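Cellulase (Clostridium cellulovorans, PDB 6UI3) probably hydrolyses cellulose and related plant polysaccharides as a broad-specificity GH5_4 endoglucanase, this chain being the catalytic domain of a longer protein. Local coordinates at residues Leu19-Met23 with Met100-Val104; Val67-Asn72 with Tyr84-Val88; Val88-Asn93 with His137-Tyr141; Gly127-Thr132 with Ile176-Ile180. All coordinates share one frame. Residues are numbered along the deposited sequence.

In the fold
All four interactions belong to one (beta/alpha)8 barrel, the TIM-barrel fold of glycosyl hydrolase family 5, whose eight parallel strands run in chain order. Interaction 1 joins helix 16-21 and the residues after it to strand 101-105. Interactions 2 and 3 share helix 82-96 and Val88, with centres about 12 Å apart. Interaction 4 pairs helices 120-137 and 163-182, with its centre about 16 Å from those of 2 and 3. Along the chain interaction 2 nests inside the loop closed by interaction 1, whereas 3 crosses both 1 and 4. Val104 of strand 101-105 touches Trp69, Val92 and Trp131, so interactions 2, 3 and 4 all pack on the same barrel strand, tying bottom, helices and a loop together.

Interaction 1: residues Leu19-Met23 with Met100-Val104; sequences LVKDM and MYAIV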
loop_
_atom_site.group_PDB
_atom_site.type_symbol
_atom_site.label_atom_id
_atom_site.label_comp_id
_atom_site.label_asym_id
_atom_site.label_seq_id
_atom_site.Cartn_x
_atom_site.Cartn_y
_atom_site.Cartn_z
ATOM N N LEU A 19 -14.813 7.315 2.368
ATOM C CA LEU A 19 -13.421 7.464 2.788
ATOM C C LEU A 19 -12.498 7.304 1.591
ATOM O O LEU A 19 -11.617 8.142 1.343
ATOM C CB LEU A 19 -13.122 6.455 3.898
ATOM C CG LEU A 19 -11.912 6.573 4.840
ATOM C CD1 LEU A 19 -10.583 6.549 4.078
ATOM C CD2 LEU A 19 -12.067 7.792 5.764
ATOM N N VAL A 20 -12.701 6.240 0.818
ATOM C CA VAL A 20 -11.844 5.986 -0.339
ATOM C C VAL A 20 -11.941 7.131 -1.342
ATOM O O VAL A 20 -10.928 7.548 -1.924
ATOM C CB VAL A 20 -12.135 4.608 -0.956
ATOM C CG1 VAL A 20 -11.395 4.426 -2.282
ATOM C CG2 VAL A 20 -11.709 3.498 0.037
ATOM N N LYS A 21 -13.144 7.671 -1.541
ATOM C CA LYS A 21 -13.317 8.796 -2.455
ATOM C C LYS A 21 -12.465 9.989 -2.042
ATOM O O LYS A 21 -12.028 10.762 -2.903
ATOM C CB LYS A 21 -14.798 9.172 -2.500
ATOM C CG LYS A 21 -15.131 10.376 -3.376
ATOM C CD LYS A 21 -16.643 10.498 -3.625
ATOM C CE LYS A 21 -17.454 10.758 -2.345
ATOM N NZ LYS A 21 -17.332 12.153 -1.816
ATOM N N ASP A 22 -12.221 10.159 -0.738
ATOM C CA ASP A 22 -11.476 11.308 -0.227
ATOM C C ASP A 22 -9.958 11.133 -0.294
ATOM O O ASP A 22 -9.239 12.102 -0.030
ATOM C CB ASP A 22 -11.900 11.573 1.227
ATOM C CG ASP A 22 -11.540 12.960 1.696
ATOM O OD1 ASP A 22 -11.868 13.927 0.988
ATOM O OD2 ASP A 22 -10.948 13.069 2.789
ATOM N N MET A 23 -9.448 9.951 -0.664
ATOM C CA MET A 23 -8.009 9.676 -0.552
ATOM C C MET A 23 -7.164 10.355 -1.631
ATOM O O MET A 23 -6.017 10.737 -1.362
ATOM C CB MET A 23 -7.778 8.166 -0.569
ATOM C CG MET A 23 -8.183 7.501 0.716
ATOM S SD MET A 23 -8.077 5.708 0.709
ATOM C CE MET A 23 -6.318 5.440 0.602
ATOM N N MET A 100 -2.967 14.554 5.762
ATOM C CA MET A 100 -2.889 13.497 4.766
ATOM C C MET A 100 -3.320 12.184 5.393
ATOM O O MET A 100 -3.127 11.956 6.589
ATOM C CB MET A 100 -1.454 13.331 4.267
ATOM C CG MET A 100 -0.893 14.574 3.621
ATOM S SD MET A 100 0.910 14.512 3.385
ATOM C CE MET A 100 0.878 13.850 1.754
ATOM N N TYR A 101 -3.869 11.293 4.571
ATOM C CA TYR A 101 -4.090 9.917 4.984
ATOM C C TYR A 101 -2.750 9.223 5.180
ATOM O O TYR A 101 -1.762 9.507 4.486
ATOM C CB TYR A 101 -4.922 9.161 3.938
ATOM C CG TYR A 101 -6.357 9.620 3.941
ATOM C CD1 TYR A 101 -6.772 10.668 3.147
ATOM C CD2 TYR A 101 -7.286 9.033 4.797
ATOM C CE1 TYR A 101 -8.070 11.117 3.183
ATOM C CE2 TYR A 101 -8.585 9.471 4.838
ATOM C CZ TYR A 101 -8.969 10.510 4.045
ATOM O OH TYR A 101 -10.264 10.939 4.119
ATOM N N ALA A 102 -2.718 8.304 6.142
ATOM C CA ALA A 102 -1.557 7.475 6.434
ATOM C C ALA A 102 -2.007 6.030 6.523
ATOM O O ALA A 102 -2.957 5.724 7.253
ATOM C CB ALA A 102 -0.947 7.874 7.776
ATOM N N ILE A 103 -1.330 5.138 5.802
ATOM C CA ILE A 103 -1.640 3.705 5.821
ATOM C C ILE A 103 -0.471 3.000 6.493
ATOM O O ILE A 103 0.673 3.167 6.063
ATOM C CB ILE A 103 -1.852 3.149 4.399
ATOM C CG1 ILE A 103 -3.060 3.809 3.724
ATOM C CG2 ILE A 103 -2.014 1.622 4.428
ATOM C CD1 ILE A 103 -3.034 3.727 2.213
ATOM N N VAL A 104 -0.748 2.197 7.526
ATOM C CA VAL A 104 0.249 1.356 8.189
ATOM C C VAL A 104 -0.097 -0.105 7.925
ATOM O O VAL A 104 -1.269 -0.487 7.952
ATOM C CB VAL A 104 0.273 1.641 9.704
ATOM C CG1 VAL A 104 1.172 0.639 10.443
ATOM C CG2 VAL A 104 0.759 3.036 10.000
#
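Leu19, in helix 16-21, reaches Tyr101, CD1 lying 3.6 Å from Tyr101 CE2. Asp22 follows as the polar partner: Tyr101 OH donates a hydrogen bond to Asp22 OD2 at 2.6 Å, with the carboxylate near the plane of the ring. That hydroxyl also bonds Arg12, while Asp22 OD1 forms a salt bridge with Lys24, so the tyrosine ends in a charged cluster. Met23 lies over one ring face; its CG is 4.2 Å from the Tyr101 centroid and 8° off the normal, a CH-pi contact. Met23 SD lies 5.5 Å from the Tyr101 centroid in an oblique Met-aromatic contact. Met23 CE meets Ile103 CD1 at 4.0 Å. Tyr101 and Ile103 both touch Met23 and Ile146, whereas Ala102 packs on Val92 of helix 82-96. Backbone hydrogen bonds of Tyr101 and Ile103 with Val63, and of Ala102 with Ile146, place strand 101-105 between strands 62-65 and 145-148. The 19-23 segment closes the bottom of the TIM barrel, lying across its N-terminal end, where Val20 packs on Leu191, Pro266 and Pro300.

Interaction 2: residues Val67-Asn72 with Tyr84-Val88; sequences VRWDEN and YMARV
A tyrosine hydroxyl bonded to a backbone carbonyl, together with a nearly perpendicular aromatic pair, marks this contact in the TIM barrel, where the beta-alpha loop after strand 62-65 meets helix 82-96. The loop lies at the C-terminal end of the barrel strands, where TIM-barrel enzymes carry their active sites. Residues 67-72 have no regular secondary structure: Val67 and Arg68 are extended, then a type I beta turn runs from Trp69 to Asn72, closed by Asn72 N to Trp69 O at 3.0 Å. Residues 84-88 are helical. The closest CA pairs are Asn72 with Tyr84 (6.8 Å) and Val67 with Val88 (7.8 Å). Tyr84, chi1 t, points at the loop, and its OH donates to Arg68 O at 2.8 Å. Its ring edge faces the Trp69 indole in an offset edge-to-face pair, with the tyrosine and six-membered ring centroids 5.8 Å apart and planes at 88°. Asn72, chi1 m, lies over one face of the tyrosine, CB 4.1 Å from the Tyr84 centroid. Trp69, chi1 m and chi2 90°, also meets Met85 (chi1 t, chi2 p, chi3 p), whose SD is 3.9 Å from Trp69 CZ3 in an oblique Met-aromatic contact; Trp69 NE1 bonds Asn105 O at the end of the next barrel strand. Val88 completes the apolar side, its CG2 lying 3.8 Å from Trp69 CH2 and 3.9 Å from Val67 CG1.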
loop_
_atom_site.group_PDB
_atom_site.type_symbol
_atom_site.label_atom_id
_atom_site.label_comp_id
_atom_site.label_asym_id
_atom_site.label_seq_id
_atom_site.Cartn_x
_atom_site.Cartn_y
_atom_site.Cartn_z
ATOM N N VAL A 67 5.888 -1.215 6.827
ATOM C CA VAL A 67 6.588 -1.485 8.082
ATOM C C VAL A 67 6.835 -2.981 8.246
ATOM O O VAL A 67 5.886 -3.777 8.267
ATOM C CB VAL A 67 5.841 -0.965 9.325
ATOM C CG1 VAL A 67 6.662 -1.239 10.594
ATOM C CG2 VAL A 67 5.513 0.511 9.201
ATOM N N ARG A 68 8.109 -3.360 8.378
ATOM C CA ARG A 68 8.521 -4.691 8.824
ATOM C C ARG A 68 8.639 -4.639 10.342
ATOM O O ARG A 68 9.294 -3.741 10.869
ATOM C CB ARG A 68 9.876 -5.045 8.206
ATOM C CG ARG A 68 10.408 -6.415 8.604
ATOM C CD ARG A 68 11.836 -6.653 8.119
ATOM N NE ARG A 68 12.039 -6.395 6.694
ATOM C CZ ARG A 68 12.429 -7.282 5.782
ATOM N NH1 ARG A 68 12.627 -8.551 6.086
ATOM N NH2 ARG A 68 12.620 -6.872 4.544
ATOM N N TRP A 69 8.008 -5.585 11.046
ATOM C CA TRP A 69 7.966 -5.552 12.503
ATOM C C TRP A 69 8.848 -6.580 13.192
ATOM O O TRP A 69 9.199 -6.385 14.365
ATOM C CB TRP A 69 6.527 -5.759 12.991
ATOM C CG TRP A 69 5.561 -4.727 12.494
ATOM C CD1 TRP A 69 4.825 -4.776 11.345
ATOM C CD2 TRP A 69 5.226 -3.479 13.132
ATOM N NE1 TRP A 69 4.043 -3.640 11.235
ATOM C CE2 TRP A 69 4.276 -2.830 12.315
ATOM C CE3 TRP A 69 5.650 -2.845 14.306
ATOM C CZ2 TRP A 69 3.732 -1.590 12.644
ATOM C CZ3 TRP A 69 5.114 -1.606 14.626
ATOM C CH2 TRP A 69 4.164 -0.997 13.803
ATOM N N ASP A 70 9.202 -7.667 12.510
ATOM C CA ASP A 70 9.767 -8.835 13.179
ATOM C C ASP A 70 11.276 -8.786 13.387
ATOM O O ASP A 70 11.847 -9.777 13.849
ATOM C CB ASP A 70 9.293 -10.145 12.538
ATOM C CG ASP A 70 9.708 -10.328 11.097
ATOM O OD1 ASP A 70 10.231 -9.386 10.477
ATOM O OD2 ASP A 70 9.487 -11.450 10.581
ATOM N N GLU A 71 11.924 -7.650 13.150
ATOM C CA GLU A 71 13.269 -7.414 13.667
ATOM C C GLU A 71 13.227 -6.615 14.956
ATOM O O GLU A 71 14.286 -6.324 15.530
ATOM C CB GLU A 71 14.153 -6.713 12.626
ATOM C CG GLU A 71 14.261 -7.500 11.318
ATOM C CD GLU A 71 15.165 -6.875 10.264
ATOM O OE1 GLU A 71 15.214 -5.657 10.123
ATOM O OE2 GLU A 71 15.831 -7.642 9.549
ATOM N N ASN A 72 12.028 -6.282 15.443
ATOM C CA ASN A 72 11.849 -5.457 16.633
ATOM C C ASN A 72 10.967 -6.114 17.681
ATOM O O ASN A 72 10.306 -5.426 18.479
ATOM C CB ASN A 72 11.351 -4.072 16.253
ATOM C CG ASN A 72 12.445 -3.236 15.712
ATOM O OD1 ASN A 72 13.192 -2.620 16.469
ATOM N ND2 ASN A 72 12.604 -3.238 14.396
ATOM N N TYR A 84 10.283 1.203 18.714
ATOM C CA TYR A 84 10.007 1.043 17.291
ATOM C C TYR A 84 8.574 1.453 16.969
ATOM O O TYR A 84 8.332 2.154 15.978
ATOM C CB TYR A 84 10.251 -0.402 16.862
ATOM C CG TYR A 84 10.243 -0.598 15.366
ATOM C CD1 TYR A 84 11.250 -0.049 14.586
ATOM C CD2 TYR A 84 9.247 -1.339 14.733
ATOM C CE1 TYR A 84 11.281 -0.232 13.204
ATOM C CE2 TYR A 84 9.272 -1.531 13.357
ATOM C CZ TYR A 84 10.295 -0.980 12.610
ATOM O OH TYR A 84 10.354 -1.142 11.243
ATOM N N MET A 85 7.622 1.029 17.803
ATOM C CA MET A 85 6.246 1.499 17.664
ATOM C C MET A 85 6.203 3.021 17.657
ATOM O O MET A 85 5.465 3.624 16.869
ATOM C CB MET A 85 5.388 0.930 18.796
ATOM C CG MET A 85 3.906 1.234 18.667
ATOM S SD MET A 85 3.056 0.315 17.364
ATOM C CE MET A 85 2.910 -1.302 18.131
ATOM N N ALA A 86 7.005 3.658 18.524
ATOM C CA ALA A 86 7.022 5.117 18.606
ATOM C C ALA A 86 7.556 5.737 17.323
ATOM O O ALA A 86 7.080 6.793 16.902
ATOM C CB ALA A 86 7.843 5.570 19.816
ATOM N N ARG A 87 8.551 5.110 16.694
ATOM C CA ARG A 87 9.053 5.642 15.430
ATOM C C ARG A 87 7.986 5.567 14.346
ATOM O O ARG A 87 7.793 6.517 13.582
ATOM C CB ARG A 87 10.323 4.908 14.997
ATOM C CG ARG A 87 10.920 5.412 13.686
ATOM C CD ARG A 87 11.301 6.890 13.753
ATOM N NE ARG A 87 11.676 7.382 12.433
ATOM C CZ ARG A 87 11.588 8.648 12.042
ATOM N NH1 ARG A 87 11.176 9.602 12.871
ATOM N NH2 ARG A 87 11.899 8.948 10.783
ATOM N N VAL A 88 7.294 4.435 14.245
ATOM C CA VAL A 88 6.207 4.314 13.278
ATOM C C VAL A 88 5.177 5.411 13.521
ATOM O O VAL A 88 4.720 6.074 12.585
ATOM C CB VAL A 88 5.586 2.903 13.331
ATOM C CG1 VAL A 88 4.373 2.839 12.437
ATOM C CG2 VAL A 88 6.610 1.838 12.936
#

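Interaction 3: residues Val88-Asn93 with His137-Tyr141; sequences VETVVN and HFKDY
Glu89 receives two hydrogen bonds, one on each carboxylate oxygen: His137 NE2 donates to Glu89 OE1 at 2.8 Å, and Tyr141 OH to Glu89 OE2 at 2.5 Å. Asn93 ND2 in turn donates to Tyr141 OH at 3.0 Å, while Asn93 OD1 bonds Tyr5. Glu89 is extended (chi1 and chi2 t); His137 takes chi1 t, Asn93 chi1 m, and Tyr141 chi1 -92°, between wells. Residues 88-93 are helical. Opposite them helix 120-137 is ending, and a type I beta turn spans Phe138 to Tyr141, with Tyr141 N to Phe138 O at 3.0 Å. CA atoms lie nearest at Glu89-Phe138 (8.2 Å) and Asn93-Tyr141 (10.1 Å). Phe138, chi1 m, brings its ring edge to Glu89, CZ 3.7 Å from Glu89 CA. Val92 fills the space inward, its CG2 4.3 Å from Phe138 CE1 and its CG1 4.3 Å from Tyr141 CE2. With both oxygens accepting, one glutamate ties the C-terminal end of helix 120-137 and the turn before strand 145-148 to helix 82-96, and Tyr141 OH both donates and accepts.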
loop_
_atom_site.group_PDB
_atom_site.type_symbol
_atom_site.label_atom_id
_atom_site.label_comp_id
_atom_site.label_asym_id
_atom_site.label_seq_id
_atom_site.Cartn_x
_atom_site.Cartn_y
_atom_site.Cartn_z
ATOM N N VAL A 88 7.294 4.435 14.245
ATOM C CA VAL A 88 6.207 4.314 13.278
ATOM C C VAL A 88 5.177 5.411 13.521
ATOM O O VAL A 88 4.720 6.074 12.585
ATOM C CB VAL A 88 5.586 2.903 13.331
ATOM C CG1 VAL A 88 4.373 2.839 12.437
ATOM C CG2 VAL A 88 6.610 1.838 12.936
ATOM N N GLU A 89 4.812 5.624 14.791
ATOM C CA GLU A 89 3.856 6.672 15.138
ATOM C C GLU A 89 4.357 8.061 14.737
ATOM O O GLU A 89 3.580 8.886 14.248
ATOM C CB GLU A 89 3.580 6.597 16.637
ATOM C CG GLU A 89 2.634 7.664 17.148
ATOM C CD GLU A 89 2.282 7.499 18.616
ATOM O OE1 GLU A 89 3.092 6.920 19.364
ATOM O OE2 GLU A 89 1.189 7.958 19.020
ATOM N N THR A 90 5.646 8.339 14.941
ATOM C CA THR A 90 6.206 9.629 14.540
ATOM C C THR A 90 6.050 9.849 13.042
ATOM O O THR A 90 5.672 10.944 12.601
ATOM C CB THR A 90 7.676 9.705 14.970
ATOM O OG1 THR A 90 7.758 9.605 16.400
ATOM C CG2 THR A 90 8.326 10.996 14.511
ATOM N N VAL A 91 6.333 8.815 12.245
ATOM C CA VAL A 91 6.199 8.930 10.791
ATOM C C VAL A 91 4.735 9.064 10.377
ATOM O O VAL A 91 4.406 9.883 9.511
ATOM C CB VAL A 91 6.921 7.759 10.102
ATOM C CG1 VAL A 91 6.693 7.800 8.602
ATOM C CG2 VAL A 91 8.407 7.780 10.415
ATOM N N VAL A 92 3.832 8.296 10.999
ATOM C CA VAL A 92 2.398 8.486 10.771
ATOM C C VAL A 92 2.042 9.953 10.955
ATOM O O VAL A 92 1.312 10.546 10.150
ATOM C CB VAL A 92 1.570 7.584 11.704
ATOM C CG1 VAL A 92 0.106 8.015 11.764
ATOM C CG2 VAL A 92 1.661 6.132 11.243
ATOM N N ASN A 93 2.552 10.555 12.032
ATOM C CA ASN A 93 2.211 11.937 12.338
ATOM C C ASN A 93 2.837 12.946 11.390
ATOM O O ASN A 93 2.316 14.058 11.292
ATOM C CB ASN A 93 2.499 12.209 13.806
ATOM C CG ASN A 93 1.384 11.707 14.693
ATOM O OD1 ASN A 93 0.228 12.059 14.491
ATOM N ND2 ASN A 93 1.713 10.896 15.669
ATOM N N HIS A 137 -2.342 0.524 20.088
ATOM C CA HIS A 137 -1.514 1.720 20.179
ATOM C C HIS A 137 -2.197 2.921 19.533
ATOM O O HIS A 137 -2.099 4.053 20.032
ATOM C CB HIS A 137 -0.160 1.484 19.509
ATOM C CG HIS A 137 0.820 2.571 19.795
ATOM N ND1 HIS A 137 1.490 2.640 20.992
ATOM C CD2 HIS A 137 1.211 3.651 19.078
ATOM C CE1 HIS A 137 2.261 3.715 21.001
ATOM N NE2 HIS A 137 2.114 4.343 19.851
ATOM N N PHE A 138 -2.873 2.698 18.410
ATOM C CA PHE A 138 -3.439 3.767 17.602
ATOM C C PHE A 138 -4.963 3.876 17.727
ATOM O O PHE A 138 -5.598 4.525 16.888
ATOM C CB PHE A 138 -3.067 3.546 16.129
ATOM C CG PHE A 138 -1.605 3.744 15.794
ATOM C CD1 PHE A 138 -1.112 5.022 15.573
ATOM C CD2 PHE A 138 -0.735 2.666 15.656
ATOM C CE1 PHE A 138 0.213 5.237 15.241
ATOM C CE2 PHE A 138 0.606 2.868 15.324
ATOM C CZ PHE A 138 1.084 4.162 15.111
ATOM N N LYS A 139 -5.573 3.316 18.779
ATOM C CA LYS A 139 -7.026 3.156 18.752
ATOM C C LYS A 139 -7.778 4.485 18.780
ATOM O O LYS A 139 -8.917 4.541 18.301
ATOM C CB LYS A 139 -7.533 2.220 19.860
ATOM C CG LYS A 139 -7.354 2.710 21.275
ATOM C CD LYS A 139 -7.950 1.716 22.272
ATOM C CE LYS A 139 -7.575 2.066 23.699
ATOM N NZ LYS A 139 -8.060 1.036 24.651
ATOM N N ASP A 140 -7.197 5.550 19.332
ATOM C CA ASP A 140 -7.905 6.836 19.348
ATOM C C ASP A 140 -7.581 7.721 18.143
ATOM O O ASP A 140 -8.093 8.844 18.056
ATOM C CB ASP A 140 -7.715 7.582 20.688
ATOM C CG ASP A 140 -6.380 8.298 20.821
ATOM O OD1 ASP A 140 -5.567 8.294 19.885
ATOM O OD2 ASP A 140 -6.150 8.911 21.896
ATOM N N TYR A 141 -6.737 7.260 17.223
ATOM C CA TYR A 141 -6.319 8.076 16.091
ATOM C C TYR A 141 -7.473 8.314 15.123
ATOM O O TYR A 141 -8.383 7.489 14.978
ATOM C CB TYR A 141 -5.151 7.388 15.371
ATOM C CG TYR A 141 -3.807 7.828 15.884
ATOM C CD1 TYR A 141 -3.388 7.526 17.179
ATOM C CD2 TYR A 141 -2.972 8.588 15.086
ATOM C CE1 TYR A 141 -2.176 7.976 17.654
ATOM C CE2 TYR A 141 -1.764 9.030 15.536
ATOM C CZ TYR A 141 -1.359 8.736 16.823
ATOM O OH TYR A 141 -0.148 9.224 17.271
#

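Interaction 4: residues Gly127-Thr132 with Ile176-Ile180; sequences GTIVWT and IVPVI
Ile176 is the first residue of segment 176-180, well inside helix 163-182, which pairs here with helix 120-137 as two adjacent outer helices of the (beta/alpha)8 barrel. Segments 127-132 and 176-180 run roughly parallel: their axes approach to 9.5 Å at a signed angle of -31°, with CA atoms nearest at Thr128-Ile176 (6.0 Å) and Thr132-Ile180 (6.4 Å). Ile176, with both chi angles m, sends CD1 against the backbone, 3.5 Å from Gly127 C and 3.6 Å from Thr128 N. An ideal CB on Gly127 would lie 3.4 Å from that methyl, so the glycine permits a tight approach. The other branch of Ile176, CG2, rests 3.6 Å from Trp131 CD1. Pro178 lacks an amide hydrogen, and the helix kinks there without a bond from its N to the preceding turn. Val179, chi1 t, points at the first helix and places CG2 3.9 Å from Thr128 CG2. Ile180, chi1 m and chi2 t, extends CD1 to 4.0 Å from Trp131 CE3. Trp131, chi1 m and chi2 114°, therefore packs against both isoleucines, while its NE1 bonds Thr149 O just beyond strand 145-148. No hydrogen bond crosses between the segments, so these two meet by packing alone. Thr132 OG1 lies 3.4 Å from Val179 CG1 but donates its hydrogen bond within its own helix, to Thr128 O at 2.7 Å.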
loop_
_atom_site.group_PDB
_atom_site.type_symbol
_atom_site.label_atom_id
_atom_site.label_comp_id
_atom_site.label_asym_id
_atom_site.label_seq_id
_atom_site.Cartn_x
_atom_site.Cartn_y
_atom_site.Cartn_z
ATOM N N GLY A 127 -0.124 -12.734 13.302
ATOM C CA GLY A 127 -0.828 -11.554 12.820
ATOM C C GLY A 127 -1.809 -11.002 13.837
ATOM O O GLY A 127 -1.971 -9.781 13.964
ATOM N N THR A 128 -2.482 -11.890 14.572
ATOM C CA THR A 128 -3.414 -11.450 15.609
ATOM C C THR A 128 -2.676 -10.702 16.713
ATOM O O THR A 128 -3.106 -9.627 17.148
ATOM C CB THR A 128 -4.164 -12.648 16.192
ATOM O OG1 THR A 128 -5.048 -13.196 15.198
ATOM C CG2 THR A 128 -4.994 -12.267 17.406
ATOM N N ILE A 129 -1.560 -11.258 17.184
ATOM C CA ILE A 129 -0.826 -10.636 18.285
ATOM C C ILE A 129 -0.229 -9.297 17.853
ATOM O O ILE A 129 -0.267 -8.311 18.603
ATOM C CB ILE A 129 0.231 -11.622 18.817
ATOM C CG1 ILE A 129 -0.470 -12.803 19.493
ATOM C CG2 ILE A 129 1.198 -10.920 19.768
ATOM C CD1 ILE A 129 0.434 -13.978 19.762
ATOM N N VAL A 130 0.305 -9.229 16.635
ATOM C CA VAL A 130 0.889 -7.991 16.118
ATOM C C VAL A 130 -0.192 -6.940 15.883
ATOM O O VAL A 130 -0.062 -5.795 16.335
ATOM C CB VAL A 130 1.725 -8.283 14.854
ATOM C CG1 VAL A 130 2.103 -6.990 14.146
ATOM C CG2 VAL A 130 2.967 -9.099 15.208
ATOM N N TRP A 131 -1.275 -7.310 15.190
ATOM C CA TRP A 131 -2.335 -6.343 14.937
ATOM C C TRP A 131 -3.021 -5.879 16.214
ATOM O O TRP A 131 -3.445 -4.721 16.286
ATOM C CB TRP A 131 -3.358 -6.851 13.906
ATOM C CG TRP A 131 -2.915 -6.477 12.528
ATOM C CD1 TRP A 131 -2.519 -7.313 11.514
ATOM C CD2 TRP A 131 -2.766 -5.144 12.038
ATOM N NE1 TRP A 131 -2.149 -6.565 10.410
ATOM C CE2 TRP A 131 -2.270 -5.234 10.718
ATOM C CE3 TRP A 131 -2.999 -3.879 12.591
ATOM C CZ2 TRP A 131 -1.993 -4.095 9.947
ATOM C CZ3 TRP A 131 -2.715 -2.748 11.830
ATOM C CH2 TRP A 131 -2.217 -2.867 10.520
ATOM N N THR A 132 -3.146 -6.740 17.227
ATOM C CA THR A 132 -3.717 -6.280 18.492
ATOM C C THR A 132 -2.871 -5.156 19.070
ATOM O O THR A 132 -3.402 -4.153 19.554
ATOM C CB THR A 132 -3.833 -7.445 19.478
ATOM O OG1 THR A 132 -4.751 -8.423 18.961
ATOM C CG2 THR A 132 -4.374 -6.988 20.818
ATOM N N ILE A 176 -8.242 -11.218 11.165
ATOM C CA ILE A 176 -7.583 -9.965 11.523
ATOM C C ILE A 176 -8.569 -8.807 11.579
ATOM O O ILE A 176 -8.463 -7.931 12.447
ATOM C CB ILE A 176 -6.413 -9.683 10.560
ATOM C CG1 ILE A 176 -5.300 -10.711 10.706
ATOM C CG2 ILE A 176 -5.873 -8.274 10.759
ATOM C CD1 ILE A 176 -4.752 -10.823 12.011
ATOM N N VAL A 177 -9.498 -8.727 10.631
ATOM C CA VAL A 177 -10.450 -7.610 10.632
ATOM C C VAL A 177 -11.233 -7.550 11.947
ATOM O O VAL A 177 -11.209 -6.476 12.588
ATOM C CB VAL A 177 -11.310 -7.631 9.359
ATOM C CG1 VAL A 177 -12.512 -6.673 9.473
ATOM C CG2 VAL A 177 -10.443 -7.295 8.141
ATOM N N PRO A 178 -11.877 -8.617 12.417
ATOM C CA PRO A 178 -12.592 -8.503 13.700
ATOM C C PRO A 178 -11.665 -8.300 14.886
ATOM O O PRO A 178 -12.078 -7.691 15.876
ATOM C CB PRO A 178 -13.424 -9.793 13.799
ATOM C CG PRO A 178 -13.018 -10.634 12.665
ATOM C CD PRO A 178 -12.266 -9.831 11.671
ATOM N N VAL A 179 -10.433 -8.814 14.837
ATOM C CA VAL A 179 -9.469 -8.541 15.905
ATOM C C VAL A 179 -9.257 -7.038 16.050
ATOM O O VAL A 179 -9.286 -6.485 17.152
ATOM C CB VAL A 179 -8.145 -9.281 15.639
ATOM C CG1 VAL A 179 -7.009 -8.652 16.441
ATOM C CG2 VAL A 179 -8.291 -10.753 15.969
ATOM N N ILE A 180 -9.063 -6.345 14.927
ATOM C CA ILE A 180 -8.912 -4.890 14.957
ATOM C C ILE A 180 -10.179 -4.225 15.492
ATOM O O ILE A 180 -10.113 -3.348 16.364
ATOM C CB ILE A 180 -8.530 -4.362 13.561
ATOM C CG1 ILE A 180 -7.121 -4.836 13.172
ATOM C CG2 ILE A 180 -8.627 -2.828 13.503
ATOM C CD1 ILE A 180 -6.793 -4.728 11.706
#